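Local coordinates for glyoxylate reductase (Paecilomyces sp. J18, PDB 3WNV), which probably catalyses the reduction of glyoxylate to glycolate with a nicotinamide cofactor, at residues D209-N214 against H223-K228; V237-T242 against A246-K251. All blocks are in the same frame, centred on the assembly; numbering follows the deposited sequence.

Contact 1 of 2, residues D209-N214 against H223-K228; sequences DVFSLN and HIIGEK
I225 reaches from the 223-228 loop toward the strand 210-213 and touches both F211 and L213. From its CB the longer branch leaves beside the backbone N and anti to the carbonyl carbon (chi1 -52°). Its first carbon, CG1, lies 4.0 Å from CD1 of L213, the two side chains passing each other at a slant. One bond further, the terminal CD1 meets the far part of the F211 ring, 3.8 Å from CE1 and equally 3.8 Å from CZ. The methyl comes in obliquely, and the two side chains approach from opposite directions. F211 holds its ring out to this meeting because its CG stands anti to the backbone N (chi1 -177°). Of L213 the CD1 methyl does the touching. The strand belongs to the parallel Rossmann-type sheet of the NAD-binding domain, and the loop leads into helix 227-232 of a beta-alpha-beta unit that returns through strand 237-241. F211 and L213, two residues apart, turn toward this connection, whereas V210 and S212 pack against strand 156-160. Around the buried apolar cluster, L204 and L205 of helix 201-207 and V237 also touch F211, M233 adds to I225, and L247 adds to L213. Just beyond I225, G226 is the N-cap of helix 227-232, its backbone N hydrogen-bonded to OE1 of E229.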
# COMPACT_ATOMS: atom_id res chain seq x y z
N ASP A 209 -10.47 16.67 11.21
CA ASP A 209 -11.64 15.91 11.65
C ASP A 209 -11.57 14.44 11.25
O ASP A 209 -12.01 13.52 11.99
CB ASP A 209 -12.91 16.56 11.11
CG ASP A 209 -13.06 17.96 11.64
OD1 ASP A 209 -13.17 18.10 12.88
OD2 ASP A 209 -12.99 18.93 10.84
N VAL A 210 -11.05 14.22 10.05
CA VAL A 210 -10.74 12.90 9.53
C VAL A 210 -9.25 12.92 9.24
O VAL A 210 -8.74 13.82 8.54
CB VAL A 210 -11.53 12.58 8.22
CG1 VAL A 210 -11.03 11.28 7.58
CG2 VAL A 210 -13.04 12.45 8.51
N PHE A 211 -8.53 11.96 9.82
CA PHE A 211 -7.07 11.93 9.67
C PHE A 211 -6.66 10.73 8.85
O PHE A 211 -6.91 9.59 9.24
CB PHE A 211 -6.43 11.88 11.07
CG PHE A 211 -4.93 11.92 11.05
CD1 PHE A 211 -4.18 10.76 10.79
CD2 PHE A 211 -4.26 13.15 11.26
CE1 PHE A 211 -2.77 10.82 10.76
CE2 PHE A 211 -2.88 13.20 11.25
CZ PHE A 211 -2.13 12.02 10.99
N SER A 212 -5.97 10.94 7.74
CA SER A 212 -5.61 9.80 6.86
C SER A 212 -4.12 9.80 6.53
O SER A 212 -3.45 10.85 6.57
CB SER A 212 -6.42 9.82 5.57
OG SER A 212 -5.93 10.88 4.74
N LEU A 213 -3.57 8.63 6.22
CA LEU A 213 -2.13 8.60 6.00
C LEU A 213 -1.72 7.81 4.77
O LEU A 213 -2.35 6.79 4.46
CB LEU A 213 -1.37 8.10 7.25
CG LEU A 213 -1.76 6.90 8.14
CD1 LEU A 213 -0.61 6.70 9.17
CD2 LEU A 213 -3.03 7.10 8.91
N ASN A 214 -0.73 8.32 4.04
CA ASN A 214 -0.13 7.60 2.91
C ASN A 214 1.38 7.67 2.96
O ASN A 214 2.00 8.44 2.22
CB ASN A 214 -0.62 8.17 1.58
CG ASN A 214 -2.12 8.40 1.55
OD1 ASN A 214 -2.95 7.46 1.40
ND2 ASN A 214 -2.50 9.65 1.68
N HIS A 223 4.78 2.88 13.55
CA HIS A 223 4.17 3.56 14.71
C HIS A 223 4.35 5.08 14.72
O HIS A 223 4.37 5.70 15.80
CB HIS A 223 4.75 3.00 16.01
CG HIS A 223 4.36 1.59 16.29
ND1 HIS A 223 4.53 1.00 17.53
CD2 HIS A 223 3.76 0.65 15.51
CE1 HIS A 223 4.09 -0.24 17.49
NE2 HIS A 223 3.62 -0.48 16.28
N ILE A 224 4.49 5.69 13.55
CA ILE A 224 4.50 7.15 13.52
C ILE A 224 3.25 7.76 14.19
O ILE A 224 3.32 8.86 14.75
CB ILE A 224 4.68 7.67 12.09
CG1 ILE A 224 5.06 9.15 12.09
CG2 ILE A 224 3.45 7.35 11.23
CD1 ILE A 224 5.48 9.68 10.71
N ILE A 225 2.11 7.07 14.14
CA ILE A 225 0.95 7.43 14.97
C ILE A 225 0.90 6.47 16.17
O ILE A 225 0.49 5.34 16.05
CB ILE A 225 -0.36 7.36 14.14
CG1 ILE A 225 -0.20 8.20 12.86
CG2 ILE A 225 -1.60 7.80 14.96
CD1 ILE A 225 -0.09 9.66 13.13
N GLY A 226 1.39 6.92 17.32
CA GLY A 226 1.28 6.12 18.52
C GLY A 226 0.52 6.91 19.58
O GLY A 226 -0.20 7.84 19.25
N GLU A 227 0.68 6.53 20.85
CA GLU A 227 -0.12 7.11 21.94
C GLU A 227 -0.04 8.61 21.96
O GLU A 227 -1.07 9.29 22.13
CB GLU A 227 0.42 6.64 23.28
CG GLU A 227 0.01 5.28 23.72
CD GLU A 227 0.18 5.14 25.22
OE1 GLU A 227 0.45 6.18 25.87
OE2 GLU A 227 0.05 4.01 25.74
N LYS A 228 1.18 9.11 21.84
CA LYS A 228 1.46 10.55 21.91
C LYS A 228 0.68 11.29 20.83
O LYS A 228 0.07 12.34 21.09
CB LYS A 228 2.97 10.85 21.71
CG LYS A 228 3.68 11.51 22.90
CD LYS A 228 4.86 12.40 22.42
CE LYS A 228 4.40 13.85 22.13
NZ LYS A 228 3.59 14.49 23.24

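Contact 2 of 2, residues V237-T242 against A246-K251; sequences VVIVNT and ALIDEK
The side-chain amide of N241, resting on I248, is gripped at both ends by the turn that follows its strand: OD1 accepts a hydrogen bond from A243 N, and ND2 donates one to R244 O. Thus fixed in rotation, ND2 lies 3.5 Å from CD1 of I248 in a van der Waals contact. The same CD1 is 4.1 Å from CB of N241; one methyl therefore lies against both the root of the asparagine and its amide nitrogen, to one side of the amide plane. N241 faces it because CG stands anti to the backbone N (chi1 -163°). I239, two residues earlier on the same side of the strand, brings its CG2 to 4.2 Å from I248 CD1, the two isoleucines running past each other head to tail. L247 adds a loose touch, its CD1 4.4 Å from OD1 of N241. V265 and L267 of strand 262-267 pack against I239 and N241 respectively. D249, next after I248, starts helix 250-259 as its N-cap, with OD1 bonded to A252 N. The asparagine thus ties down the turn that begins the beta-alpha-beta crossover from 237-241 through helix 250-259 to 262-267 in a Rossmann-type domain.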
# COMPACT_ATOMS: atom_id res chain seq x y z
N VAL A 237 -12.01 12.33 16.67
CA VAL A 237 -11.36 12.20 15.36
C VAL A 237 -11.77 10.87 14.74
O VAL A 237 -12.09 9.92 15.46
CB VAL A 237 -9.79 12.24 15.51
CG1 VAL A 237 -9.29 11.07 16.35
CG2 VAL A 237 -9.08 12.34 14.15
N VAL A 238 -11.81 10.82 13.41
CA VAL A 238 -11.97 9.58 12.69
C VAL A 238 -10.67 9.35 11.92
O VAL A 238 -10.16 10.25 11.23
CB VAL A 238 -13.15 9.66 11.71
CG1 VAL A 238 -13.13 8.46 10.74
CG2 VAL A 238 -14.45 9.73 12.48
N ILE A 239 -10.13 8.15 12.03
CA ILE A 239 -8.85 7.83 11.36
C ILE A 239 -9.05 6.85 10.22
O ILE A 239 -9.68 5.83 10.40
CB ILE A 239 -7.79 7.28 12.38
CG1 ILE A 239 -7.43 8.34 13.42
CG2 ILE A 239 -6.54 6.77 11.66
CD1 ILE A 239 -6.71 7.80 14.62
N VAL A 240 -8.49 7.17 9.05
CA VAL A 240 -8.52 6.25 7.89
C VAL A 240 -7.12 5.85 7.49
O VAL A 240 -6.23 6.71 7.44
CB VAL A 240 -9.22 6.93 6.71
CG1 VAL A 240 -9.09 6.11 5.41
CG2 VAL A 240 -10.70 7.22 7.03
N ASN A 241 -6.93 4.56 7.21
CA ASN A 241 -5.66 4.05 6.74
C ASN A 241 -5.84 3.05 5.65
O ASN A 241 -6.38 2.02 5.87
CB ASN A 241 -4.92 3.39 7.90
CG ASN A 241 -3.46 3.19 7.64
OD1 ASN A 241 -2.96 3.64 6.65
ND2 ASN A 241 -2.78 2.58 8.57
N THR A 242 -5.36 3.38 4.48
CA THR A 242 -5.30 2.45 3.39
C THR A 242 -3.86 2.12 2.97
O THR A 242 -3.65 1.50 2.00
CB THR A 242 -6.07 2.94 2.18
OG1 THR A 242 -5.52 4.17 1.81
CG2 THR A 242 -7.52 3.15 2.50
N ALA A 246 1.13 -0.90 9.94
CA ALA A 246 2.14 -0.75 10.98
C ALA A 246 2.60 0.69 11.15
O ALA A 246 3.41 1.00 12.05
CB ALA A 246 3.37 -1.68 10.73
N LEU A 247 2.04 1.60 10.36
CA LEU A 247 2.25 3.03 10.55
C LEU A 247 1.57 3.49 11.83
O LEU A 247 1.90 4.56 12.37
CB LEU A 247 1.68 3.84 9.38
CG LEU A 247 2.31 3.62 8.00
CD1 LEU A 247 1.41 4.34 6.98
CD2 LEU A 247 3.76 4.15 7.93
N ILE A 248 0.61 2.70 12.30
CA ILE A 248 -0.10 3.04 13.51
C ILE A 248 0.20 1.96 14.54
O ILE A 248 0.28 0.78 14.19
CB ILE A 248 -1.63 3.07 13.30
CG1 ILE A 248 -1.96 4.02 12.17
CG2 ILE A 248 -2.33 3.43 14.65
CD1 ILE A 248 -3.43 4.01 11.72
N ASP A 249 0.43 2.38 15.79
CA ASP A 249 0.54 1.50 16.94
C ASP A 249 -0.89 0.99 17.20
O ASP A 249 -1.70 1.67 17.84
CB ASP A 249 1.08 2.30 18.15
CG ASP A 249 1.21 1.45 19.40
OD1 ASP A 249 0.62 0.37 19.44
OD2 ASP A 249 1.92 1.86 20.36
N GLU A 250 -1.21 -0.19 16.66
CA GLU A 250 -2.61 -0.62 16.62
C GLU A 250 -3.14 -0.84 18.04
O GLU A 250 -4.32 -0.63 18.31
CB GLU A 250 -2.72 -1.90 15.78
CG GLU A 250 -4.14 -2.21 15.31
CD GLU A 250 -4.11 -3.25 14.17
OE1 GLU A 250 -3.57 -2.90 13.11
OE2 GLU A 250 -4.58 -4.43 14.35
N LYS A 251 -2.26 -1.25 18.95
CA LYS A 251 -2.72 -1.44 20.33
C LYS A 251 -3.07 -0.10 20.95
O LYS A 251 -4.05 0.02 21.67
CB LYS A 251 -1.69 -2.18 21.18
CG LYS A 251 -1.64 -3.67 20.94
CD LYS A 251 -0.53 -4.27 21.74
CE LYS A 251 -0.32 -5.72 21.37
NZ LYS A 251 0.93 -6.28 21.97

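In the fold
Both contacts are buried in the same NAD-binding domain, their centres about 6 Å apart, contact 1 being complete in the chain before contact 2 begins. Each packs a strand of one parallel sheet against the loop leading to the next helix, so they belong to successive beta-alpha-beta units. Strands 210-213 and 237-241 are neighbours, joined for instance by a probable hydrogen bond from F211 N to V238 O at 2.7 Å. The loops meet too, with H223 N 2.8 Å from A246 O in a probable hydrogen bond. Chemistry separates them: contact 1 is purely apolar, while contact 2 includes an asparagine amide near the strand's end.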